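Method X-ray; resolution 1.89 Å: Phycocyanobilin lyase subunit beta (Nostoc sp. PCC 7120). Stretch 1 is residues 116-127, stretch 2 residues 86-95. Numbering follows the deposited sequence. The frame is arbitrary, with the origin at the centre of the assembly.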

# COMPACT_ATOMS: atom_id res chain seq x y z
N LYS B 116 7.99 14.61 11.06
CA LYS B 116 8.31 15.00 12.43
C LYS B 116 9.76 14.85 12.74
O LYS B 116 10.38 15.76 13.30
CB LYS B 116 7.48 14.24 13.43
CG LYS B 116 7.64 14.71 14.88
CD LYS B 116 6.73 13.94 15.83
CE LYS B 116 6.81 14.47 17.24
NZ LYS B 116 6.22 13.44 18.14
N GLY B 117 10.33 13.69 12.43
CA GLY B 117 11.70 13.43 12.68
C GLY B 117 12.69 14.40 12.03
O GLY B 117 13.67 14.79 12.65
N LEU B 118 12.39 14.80 10.82
CA LEU B 118 13.29 15.66 10.07
C LEU B 118 13.59 16.98 10.83
O LEU B 118 14.63 17.61 10.57
CB LEU B 118 12.71 15.97 8.73
CG LEU B 118 13.00 14.87 7.72
CD1 LEU B 118 12.23 15.11 6.48
CD2 LEU B 118 14.52 14.79 7.43
N GLY B 119 12.68 17.45 11.68
CA GLY B 119 12.93 18.75 12.34
C GLY B 119 13.62 18.63 13.66
O GLY B 119 13.81 19.62 14.34
N ASN B 120 13.97 17.43 14.08
CA ASN B 120 14.41 17.19 15.42
C ASN B 120 15.68 16.37 15.56
O ASN B 120 16.04 15.98 16.63
CB ASN B 120 13.20 16.55 16.17
CG ASN B 120 12.01 17.54 16.24
OD1 ASN B 120 10.93 17.49 15.55
ND2 ASN B 120 12.27 18.52 16.97
N LEU B 121 16.42 16.11 14.50
CA LEU B 121 17.65 15.37 14.63
C LEU B 121 18.77 16.25 15.33
O LEU B 121 18.76 17.47 15.31
CB LEU B 121 18.15 14.94 13.24
CG LEU B 121 17.15 14.10 12.44
CD1 LEU B 121 17.82 13.62 11.14
CD2 LEU B 121 16.73 12.91 13.24
N HIS B 122 19.69 15.60 15.96
CA HIS B 122 20.73 16.30 16.72
C HIS B 122 21.88 16.68 15.75
O HIS B 122 22.92 16.06 15.72
CB HIS B 122 21.22 15.45 17.84
CG HIS B 122 20.19 15.15 18.86
ND1 HIS B 122 20.22 14.00 19.62
CD2 HIS B 122 19.10 15.85 19.27
CE1 HIS B 122 19.19 14.00 20.46
NE2 HIS B 122 18.51 15.11 20.28
N TRP B 123 21.68 17.75 15.07
CA TRP B 123 22.52 18.22 14.00
C TRP B 123 23.94 18.46 14.37
O TRP B 123 24.83 18.21 13.55
CB TRP B 123 21.96 19.48 13.38
CG TRP B 123 20.54 19.45 13.15
CD1 TRP B 123 19.58 20.23 13.75
CD2 TRP B 123 19.86 18.71 12.12
NE1 TRP B 123 18.34 19.96 13.21
CE2 TRP B 123 18.48 19.02 12.22
CE3 TRP B 123 20.27 17.76 11.19
CZ2 TRP B 123 17.53 18.41 11.42
CZ3 TRP B 123 19.33 17.17 10.37
CH2 TRP B 123 17.96 17.48 10.50
N HIS B 124 24.19 18.83 15.64
CA HIS B 124 25.54 19.13 16.05
C HIS B 124 26.37 17.91 16.11
O HIS B 124 27.56 18.04 16.22
CB HIS B 124 25.61 19.76 17.44
CG HIS B 124 25.25 18.82 18.54
ND1 HIS B 124 23.96 18.70 19.02
CD2 HIS B 124 25.99 17.95 19.24
CE1 HIS B 124 23.93 17.83 20.00
NE2 HIS B 124 25.14 17.32 20.13
N LYS B 125 25.78 16.70 16.11
CA LYS B 125 26.58 15.50 16.09
C LYS B 125 27.34 15.23 14.79
O LYS B 125 28.15 14.32 14.73
CB LYS B 125 25.70 14.34 16.44
CG LYS B 125 25.03 14.52 17.84
CD LYS B 125 25.40 13.48 18.87
CE LYS B 125 26.93 13.33 18.94
NZ LYS B 125 27.44 13.06 20.30
N LEU B 126 27.02 15.98 13.75
CA LEU B 126 27.68 15.86 12.49
C LEU B 126 28.93 16.77 12.43
O LEU B 126 28.91 17.88 12.91
CB LEU B 126 26.79 16.30 11.39
CG LEU B 126 25.55 15.43 11.19
CD1 LEU B 126 24.65 16.09 10.16
CD2 LEU B 126 25.91 13.99 10.89
N GLU B 127 29.93 16.27 11.76
CA GLU B 127 31.19 16.97 11.58
C GLU B 127 30.96 18.19 10.68
O GLU B 127 30.38 18.10 9.58
CB GLU B 127 32.23 15.97 11.03
CG GLU B 127 33.58 16.58 10.76
CD GLU B 127 34.72 15.54 10.50
OE1 GLU B 127 34.44 14.36 10.20
OE2 GLU B 127 35.92 15.91 10.62
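Stretch 2 (86-95) LAAIADPRAL

A single backbone hydrogen bond, placed exactly where a helix of stretch 2 ends, is the one hydrogen bond between two stretches whose side chains meet mainly through apolar and CH contacts: His122 N donates to Ala90 O at 2.8 Å, with an angle of 168° at the hydrogen. Ala90 is the first residue to leave the helix that runs through Leu86-Ile89, and it does so with positive phi (67/22), although its own N still bonds Leu86 O at 2.9 Å. Its carbonyl faces the loop of stretch 1, where Leu121 CA also approaches Ala90 O at 3.4 Å in a CA-H...O contact. On the same residue, Ala90 CB lies over one face of the His122 ring, 3.9 Å from the ring centroid and 10° off the normal, a CH-pi contact, and packs 3.6 Å from Asn120 O.

The chains run in the same general sense from Ala87 to Pro92, with Gly117 CA 4.3 Å from Ala87 CA and Leu121 CA 4.2 Å from Ala90 CA; stretch 2 then turns back, leaving Leu95 CA 6.9 Å from Leu118 CA. At the first of these points helix meets helix without an intervening side chain on stretch 1. Gly117 CA touches Ala87 CB at 3.6 Å, and a CB built on Gly117 would fall 2.7 Å from Ala87 CB, a clash.

Beyond Ala90, stretch 2 passes through extended Asp91 (-72/124) into the 3-10 segment Pro92-Ala94; stretch 1 passes through extended Leu121 and a tight bend at His122 (-85/82) into the 3-10 segment Trp123-Lys125. Pro92, whose CB points toward stretch 1, has the largest covered area of stretch 2, 111 Å². Its CG lies 3.2 Å from His122 O, 3.8 Å from Lys125 CB and 3.6 Å from Leu126 CG, while Pro92 CB is 4.2 Å from Trp123 CE3. His122 O also accepts from Lys125 N at 3.0 Å.

Leu121, in the m,t rotamer, is the most covered residue of stretch 1: its CD1 reaches Pro92 CA at 3.9 Å and Leu95 N at 3.9 Å, and its CD2 lies 4.4 Å from Ala90 CB. Leu95 closes this apolar patch, its CD1 3.8 Å from Leu118 CD2 and 4.1 Å from Trp123 CZ3, at the edge of the indole. Asp91 and Arg93 point their CB atoms away from stretch 1 and pair with each other, Arg93 NH2 bridging to Asp91 OD2 at 2.6 Å.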

# COMPACT_ATOMS: atom_id res chain seq x y z
N LEU B 86 14.03 5.70 14.55
CA LEU B 86 15.10 6.62 14.12
C LEU B 86 14.84 8.05 14.45
O LEU B 86 15.76 8.76 14.88
CB LEU B 86 15.33 6.50 12.60
CG LEU B 86 15.98 5.27 12.17
CD1 LEU B 86 15.70 4.93 10.71
CD2 LEU B 86 17.46 5.30 12.54
N ALA B 87 13.60 8.52 14.27
CA ALA B 87 13.25 9.88 14.57
C ALA B 87 13.43 10.12 16.10
O ALA B 87 13.98 11.12 16.48
CB ALA B 87 11.79 10.21 14.18
N ALA B 88 13.00 9.19 16.93
CA ALA B 88 13.11 9.37 18.41
C ALA B 88 14.56 9.32 18.90
O ALA B 88 14.93 10.05 19.83
CB ALA B 88 12.34 8.24 19.08
N ILE B 89 15.39 8.48 18.28
CA ILE B 89 16.82 8.45 18.60
C ILE B 89 17.47 9.76 18.17
O ILE B 89 18.34 10.26 18.86
CB ILE B 89 17.55 7.29 17.98
CG1 ILE B 89 17.03 6.01 18.57
CG2 ILE B 89 19.06 7.38 18.26
CD1 ILE B 89 17.53 4.76 17.93
N ALA B 90 17.04 10.31 17.02
CA ALA B 90 17.43 11.63 16.55
C ALA B 90 18.92 11.77 16.14
O ALA B 90 19.46 12.86 16.15
CB ALA B 90 17.04 12.67 17.60
N ASP B 91 19.58 10.67 15.83
CA ASP B 91 20.92 10.68 15.31
C ASP B 91 20.81 11.21 13.88
O ASP B 91 20.13 10.64 13.03
CB ASP B 91 21.47 9.26 15.39
CG ASP B 91 22.89 9.09 14.87
OD1 ASP B 91 23.32 9.63 13.84
OD2 ASP B 91 23.60 8.22 15.42
N PRO B 92 21.55 12.29 13.55
CA PRO B 92 21.45 12.93 12.23
C PRO B 92 21.99 12.10 11.09
O PRO B 92 21.75 12.45 9.93
CB PRO B 92 22.28 14.25 12.45
CG PRO B 92 23.27 13.84 13.50
CD PRO B 92 22.51 13.01 14.42
N ARG B 93 22.61 10.95 11.36
CA ARG B 93 22.96 10.04 10.28
C ARG B 93 21.72 9.46 9.57
O ARG B 93 21.83 8.99 8.49
CB ARG B 93 23.82 8.91 10.74
CG ARG B 93 25.24 9.34 11.20
CD ARG B 93 25.95 8.10 11.70
NE ARG B 93 25.43 7.68 12.99
CZ ARG B 93 25.75 6.55 13.61
NH1 ARG B 93 26.65 5.75 13.10
NH2 ARG B 93 25.19 6.24 14.76
N ALA B 94 20.57 9.58 10.18
CA ALA B 94 19.30 9.12 9.60
C ALA B 94 18.69 10.12 8.63
O ALA B 94 17.63 9.86 8.09
CB ALA B 94 18.33 8.86 10.76
N LEU B 95 19.32 11.26 8.41
CA LEU B 95 18.74 12.28 7.52
C LEU B 95 18.26 11.71 6.14
O LEU B 95 17.10 11.89 5.71
CB LEU B 95 19.77 13.35 7.30
CG LEU B 95 19.34 14.43 6.32
CD1 LEU B 95 18.24 15.29 6.87
CD2 LEU B 95 20.50 15.32 5.84